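Local structure of fructooligosaccharide ABC transporter substrate-binding protein FusA (Streptococcus pneumoniae, 5G5Y) at residues A[344-356]-A[364-378]. The protein binds fructooligosaccharides such as kestose, nystose and inulin, preferring longer chains, and serves as the solute-binding component of the FusABC-MsmK ABC importer. Numbering follows the deposited sequence.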
loop_
_atom_site.group_PDB
_atom_site.type_symbol
_atom_site.label_atom_id
_atom_site.label_comp_id
_atom_site.label_asym_id
_atom_site.label_seq_id
_atom_site.Cartn_x
_atom_site.Cartn_y
_atom_site.Cartn_z
ATOM N N GLY A 344 15.934 3.052 -24.323
ATOM C CA GLY A 344 17.032 2.916 -25.291
ATOM C C GLY A 344 17.415 1.509 -25.717
ATOM O O GLY A 344 18.410 1.344 -26.428
ATOM N N ASP A 345 16.663 0.489 -25.314
ATOM C CA ASP A 345 16.951 -0.875 -25.770
ATOM C C ASP A 345 16.429 -1.073 -27.201
ATOM O O ASP A 345 15.247 -0.847 -27.469
ATOM C CB ASP A 345 16.330 -1.930 -24.856
ATOM C CG ASP A 345 17.042 -3.309 -24.953
ATOM O OD1 ASP A 345 17.879 -3.524 -25.869
ATOM O OD2 ASP A 345 16.759 -4.180 -24.105
ATOM N N ASP A 346 17.310 -1.508 -28.106
ATOM C CA ASP A 346 16.875 -1.934 -29.450
ATOM C C ASP A 346 16.470 -3.426 -29.566
ATOM O O ASP A 346 16.061 -3.844 -30.627
ATOM C CB ASP A 346 17.922 -1.561 -30.515
ATOM C CG ASP A 346 19.224 -2.337 -30.380
ATOM O OD1 ASP A 346 19.307 -3.277 -29.560
ATOM O OD2 ASP A 346 20.185 -2.004 -31.103
ATOM N N LYS A 347 16.568 -4.217 -28.496
ATOM C CA LYS A 347 16.233 -5.659 -28.543
ATOM C C LYS A 347 14.872 -6.030 -27.953
ATOM O O LYS A 347 14.427 -7.172 -28.084
ATOM C CB LYS A 347 17.304 -6.477 -27.819
ATOM C CG LYS A 347 18.742 -6.226 -28.266
ATOM C CD LYS A 347 19.721 -7.049 -27.434
ATOM C CE LYS A 347 21.157 -6.945 -27.918
ATOM N NZ LYS A 347 21.847 -5.671 -27.530
ATOM N N GLN A 348 14.231 -5.089 -27.252
ATOM C CA GLN A 348 12.876 -5.276 -26.736
ATOM C C GLN A 348 12.263 -3.896 -26.464
ATOM O O GLN A 348 12.926 -2.878 -26.629
ATOM C CB GLN A 348 12.849 -6.182 -25.467
ATOM C CG GLN A 348 13.409 -5.535 -24.208
ATOM C CD GLN A 348 13.705 -6.475 -23.031
ATOM O OE1 GLN A 348 14.600 -6.194 -22.221
ATOM N NE2 GLN A 348 12.958 -7.543 -22.902
ATOM N N GLN A 349 10.991 -3.882 -26.079
ATOM C CA GLN A 349 10.292 -2.649 -25.789
ATOM C C GLN A 349 10.908 -1.937 -24.568
ATOM O O GLN A 349 11.664 -2.539 -23.811
ATOM C CB GLN A 349 8.810 -2.923 -25.568
ATOM C CG GLN A 349 8.046 -3.135 -26.863
ATOM C CD GLN A 349 6.570 -3.261 -26.612
ATOM O OE1 GLN A 349 5.892 -2.268 -26.311
ATOM N NE2 GLN A 349 6.051 -4.476 -26.715
ATOM N N ASN A 350 10.568 -0.667 -24.411
ATOM C CA ASN A 350 11.081 0.188 -23.314
ATOM C C ASN A 350 9.957 0.856 -22.548
ATOM O O ASN A 350 9.035 1.377 -23.137
ATOM C CB ASN A 350 11.995 1.267 -23.857
ATOM C CG ASN A 350 13.273 0.695 -24.479
ATOM O OD1 ASN A 350 14.238 0.370 -23.786
ATOM N ND2 ASN A 350 13.270 0.562 -25.811
ATOM N N ILE A 351 10.045 0.835 -21.223
ATOM C CA ILE A 351 9.093 1.565 -20.378
ATOM C C ILE A 351 9.190 3.086 -20.624
ATOM O O ILE A 351 8.172 3.818 -20.649
ATOM C CB ILE A 351 9.311 1.208 -18.888
ATOM C CG1 ILE A 351 8.998 -0.258 -18.636
ATOM C CG2 ILE A 351 8.498 2.122 -17.964
ATOM C CD1 ILE A 351 7.529 -0.630 -18.719
ATOM N N PHE A 352 10.409 3.558 -20.853
ATOM C CA PHE A 352 10.685 4.985 -20.983
ATOM C C PHE A 352 11.410 5.394 -22.288
ATOM O O PHE A 352 12.089 4.578 -22.894
ATOM C CB PHE A 352 11.620 5.398 -19.887
ATOM C CG PHE A 352 11.058 5.260 -18.495
ATOM C CD1 PHE A 352 10.095 6.145 -18.034
ATOM C CD2 PHE A 352 11.574 4.320 -17.612
ATOM C CE1 PHE A 352 9.618 6.059 -16.718
ATOM C CE2 PHE A 352 11.103 4.226 -16.296
ATOM C CZ PHE A 352 10.132 5.122 -15.856
ATOM N N GLU A 353 11.270 6.652 -22.668
ATOM C CA GLU A 353 12.253 7.309 -23.539
ATOM C C GLU A 353 12.932 8.388 -22.718
ATOM O O GLU A 353 12.312 9.019 -21.851
ATOM C CB GLU A 353 11.628 7.900 -24.828
ATOM C CG GLU A 353 10.483 8.866 -24.603
ATOM C CD GLU A 353 10.136 9.751 -25.816
ATOM O OE1 GLU A 353 10.617 9.512 -26.951
ATOM O OE2 GLU A 353 9.346 10.702 -25.607
ATOM N N LEU A 354 14.222 8.576 -22.964
ATOM C CA LEU A 354 14.975 9.603 -22.304
ATOM C C LEU A 354 15.036 10.805 -23.224
ATOM O O LEU A 354 15.454 10.679 -24.384
ATOM C CB LEU A 354 16.391 9.117 -22.006
ATOM C CG LEU A 354 17.386 10.105 -21.398
ATOM C CD1 LEU A 354 16.982 10.466 -19.977
ATOM C CD2 LEU A 354 18.813 9.543 -21.466
ATOM N N ASP A 355 14.640 11.961 -22.715
ATOM C CA ASP A 355 14.850 13.180 -23.444
ATOM C C ASP A 355 16.295 13.622 -23.210
ATOM O O ASP A 355 16.650 13.944 -22.073
ATOM C CB ASP A 355 13.901 14.264 -23.011
ATOM C CG ASP A 355 14.074 15.525 -23.852
ATOM O OD1 ASP A 355 13.843 15.407 -25.078
ATOM O OD2 ASP A 355 14.487 16.593 -23.305
ATOM N N GLN A 356 17.099 13.612 -24.288
ATOM C CA GLN A 356 18.538 13.930 -24.241
ATOM C C GLN A 356 18.811 15.253 -23.588
ATOM O O GLN A 356 19.598 15.330 -22.655
ATOM C CB GLN A 356 19.150 13.989 -25.642
ATOM C CG GLN A 356 19.449 12.641 -26.276
ATOM C CD GLN A 356 20.280 12.765 -27.558
ATOM O OE1 GLN A 356 20.520 13.876 -28.074
ATOM N NE2 GLN A 356 20.724 11.615 -28.085
ATOM N N LEU A 364 6.407 5.443 -22.101
ATOM C CA LEU A 364 5.963 5.153 -23.451
ATOM C C LEU A 364 4.689 4.314 -23.460
ATOM O O LEU A 364 4.431 3.559 -22.531
ATOM C CB LEU A 364 7.052 4.417 -24.226
ATOM C CG LEU A 364 8.263 5.276 -24.594
ATOM C CD1 LEU A 364 9.395 4.422 -25.159
ATOM C CD2 LEU A 364 7.868 6.352 -25.604
ATOM N N PRO A 365 3.897 4.435 -24.528
ATOM C CA PRO A 365 2.786 3.500 -24.703
ATOM C C PRO A 365 3.338 2.128 -25.088
ATOM O O PRO A 365 4.318 2.056 -25.814
ATOM C CB PRO A 365 1.956 4.149 -25.826
ATOM C CG PRO A 365 2.904 5.014 -26.581
ATOM C CD PRO A 365 4.082 5.322 -25.694
ATOM N N LEU A 366 2.739 1.063 -24.571
ATOM C CA LEU A 366 3.267 -0.302 -24.702
ATOM C C LEU A 366 2.290 -1.218 -25.447
ATOM O O LEU A 366 1.086 -0.999 -25.390
ATOM C CB LEU A 366 3.500 -0.909 -23.314
ATOM C CG LEU A 366 4.401 -0.157 -22.339
ATOM C CD1 LEU A 366 4.447 -0.924 -21.024
ATOM C CD2 LEU A 366 5.798 0.062 -22.919
ATOM N N ASN A 367 2.826 -2.266 -26.081
ATOM C CA ASN A 367 2.015 -3.270 -26.798
ATOM C C ASN A 367 2.463 -4.716 -26.522
ATOM O O ASN A 367 3.498 -4.959 -25.873
ATOM C CB ASN A 367 2.024 -2.995 -28.316
ATOM C CG ASN A 367 3.294 -3.497 -29.000
ATOM O OD1 ASN A 367 4.364 -2.916 -28.847
ATOM N ND2 ASN A 367 3.178 -4.583 -29.762
ATOM N N GLY A 368 1.665 -5.661 -27.024
ATOM C CA GLY A 368 1.982 -7.085 -26.957
ATOM C C GLY A 368 1.946 -7.597 -25.527
ATOM O O GLY A 368 1.030 -7.286 -24.774
ATOM N N THR A 369 2.955 -8.372 -25.150
ATOM C CA THR A 369 3.102 -8.813 -23.764
ATOM C C THR A 369 3.671 -7.717 -22.817
ATOM O O THR A 369 3.781 -7.977 -21.630
ATOM C CB THR A 369 4.030 -10.041 -23.682
ATOM O OG1 THR A 369 5.300 -9.717 -24.261
ATOM C CG2 THR A 369 3.418 -11.243 -24.413
ATOM N N ALA A 370 4.036 -6.527 -23.326
ATOM C CA ALA A 370 4.798 -5.547 -22.523
ATOM C C ALA A 370 4.029 -4.961 -21.326
ATOM O O ALA A 370 4.588 -4.889 -20.220
ATOM C CB ALA A 370 5.386 -4.437 -23.394
ATOM N N PRO A 371 2.737 -4.596 -21.510
ATOM C CA PRO A 371 1.971 -4.149 -20.326
ATOM C C PRO A 371 2.006 -5.141 -19.175
ATOM O O PRO A 371 2.074 -4.744 -18.017
ATOM C CB PRO A 371 0.542 -4.019 -20.858
ATOM C CG PRO A 371 0.684 -3.898 -22.338
ATOM C CD PRO A 371 1.875 -4.721 -22.704
ATOM N N ALA A 372 1.969 -6.430 -19.487
ATOM C CA ALA A 372 1.936 -7.455 -18.454
ATOM C C ALA A 372 3.324 -7.792 -17.848
ATOM O O ALA A 372 3.414 -8.178 -16.686
ATOM C CB ALA A 372 1.271 -8.716 -19.004
ATOM N N GLU A 373 4.386 -7.659 -18.636
ATOM C CA GLU A 373 5.666 -8.298 -18.322
ATOM C C GLU A 373 6.912 -7.426 -18.384
ATOM O O GLU A 373 7.958 -7.827 -17.844
ATOM C CB GLU A 373 5.894 -9.443 -19.314
ATOM C CG GLU A 373 4.737 -10.423 -19.412
ATOM C CD GLU A 373 5.055 -11.643 -20.262
ATOM O OE1 GLU A 373 6.116 -11.687 -20.947
ATOM O OE2 GLU A 373 4.219 -12.567 -20.231
ATOM N N LEU A 374 6.844 -6.298 -19.082
ATOM C CA LEU A 374 8.061 -5.583 -19.412
ATOM C C LEU A 374 8.716 -4.991 -18.146
ATOM O O LEU A 374 9.951 -4.986 -18.022
ATOM C CB LEU A 374 7.805 -4.518 -20.443
ATOM C CG LEU A 374 9.036 -3.704 -20.855
ATOM C CD1 LEU A 374 10.083 -4.623 -21.476
ATOM C CD2 LEU A 374 8.593 -2.607 -21.800
ATOM N N ARG A 375 7.896 -4.550 -17.188
ATOM C CA ARG A 375 8.451 -3.980 -15.951
ATOM C C ARG A 375 9.261 -5.067 -15.207
ATOM O O ARG A 375 10.421 -4.856 -14.824
ATOM C CB ARG A 375 7.370 -3.417 -15.055
ATOM C CG ARG A 375 7.949 -2.864 -13.765
ATOM C CD ARG A 375 6.883 -2.449 -12.763
ATOM N NE ARG A 375 7.522 -1.896 -11.555
ATOM C CZ ARG A 375 6.862 -1.383 -10.509
ATOM N NH1 ARG A 375 5.540 -1.332 -10.508
ATOM N NH2 ARG A 375 7.524 -0.898 -9.463
ATOM N N GLN A 376 8.652 -6.233 -15.041
ATOM C CA GLN A 376 9.312 -7.363 -14.371
ATOM C C GLN A 376 10.595 -7.803 -15.050
ATOM O O GLN A 376 11.503 -8.257 -14.379
ATOM C CB GLN A 376 8.391 -8.568 -14.289
ATOM C CG GLN A 376 7.335 -8.536 -13.232
ATOM C CD GLN A 376 6.331 -9.622 -13.550
ATOM O OE1 GLN A 376 6.611 -10.800 -13.314
ATOM N NE2 GLN A 376 5.216 -9.252 -14.207
ATOM N N LYS A 377 10.640 -7.703 -16.381
ATOM C CA LYS A 377 11.820 -8.070 -17.141
ATOM C C LYS A 377 12.968 -7.080 -17.060
ATOM O O LYS A 377 14.116 -7.481 -17.278
ATOM C CB LYS A 377 11.473 -8.294 -18.624
ATOM C CG LYS A 377 10.555 -9.464 -18.904
ATOM C CD LYS A 377 10.313 -9.512 -20.418
ATOM C CE LYS A 377 9.311 -10.549 -20.857
ATOM N NZ LYS A 377 8.951 -10.319 -22.285
ATOM N N THR A 378 12.673 -5.806 -16.742
ATOM C CA THR A 378 13.629 -4.695 -16.921
ATOM C C THR A 378 13.946 -3.869 -15.664
ATOM O O THR A 378 14.994 -3.234 -15.622
ATOM C CB THR A 378 13.192 -3.757 -18.081
ATOM O OG1 THR A 378 11.949 -3.091 -17.799
ATOM C CG2 THR A 378 13.043 -4.582 -19.411
HETATM O O HOH W 1 15.720 -7.271 -19.557
HETATM O O HOH W 2 12.103 -0.988 -19.770
HETATM O O HOH W 3 5.696 2.749 -20.099
#
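Leu364 N donates to Ile351 O over 2.8 Å where the backbones run closest, beside the two-stranded antiparallel hairpin of 352-355 and 360-363, and a water joins the same oxygen to Leu364 O. Farther along, the amide of Gln349 shows how one flat group can read a backbone: its OE1 takes Asn367 N on an in-plane lone pair at 3.1 Å, while its NE2 gives a nearly straight bond (166°) to Asn367 O, 2.7 Å away. That carbonyl is gripped twice, since Ala370 N reaches it from the opposite face and closes the type II' turn that leads into helix 370-378. The pair of bonds to Asn367 N and O fixes the rotation of the Gln349 amide, whose NE2 lies 3.4 Å from Ala370 CB. After the hairpin, the chain doubles back so that one side of helix 370-378, from Ala370 to Thr378, lies against 348-351. With CG anti to N (chi1 180°), Leu374 brings its methyls to Gln349 and Ile351, running past Ile351 head to tail with Leu374 CD2 3.8 Å from Ile351 CD1; the latter also meets Leu366 CD1. Toward the helix end, Thr378 OG1 donates to Leu374 O and receives a water that accepts from Ile351 N. Next to Leu374 in sequence, substrate-binding Arg375 directs its guanidinium away from this packing to a salt bridge with Glu379, likewise substrate-binding. Leu364 CD1 lies 3.5 Å from Phe352 O, its CD2 against the Glu353 chain.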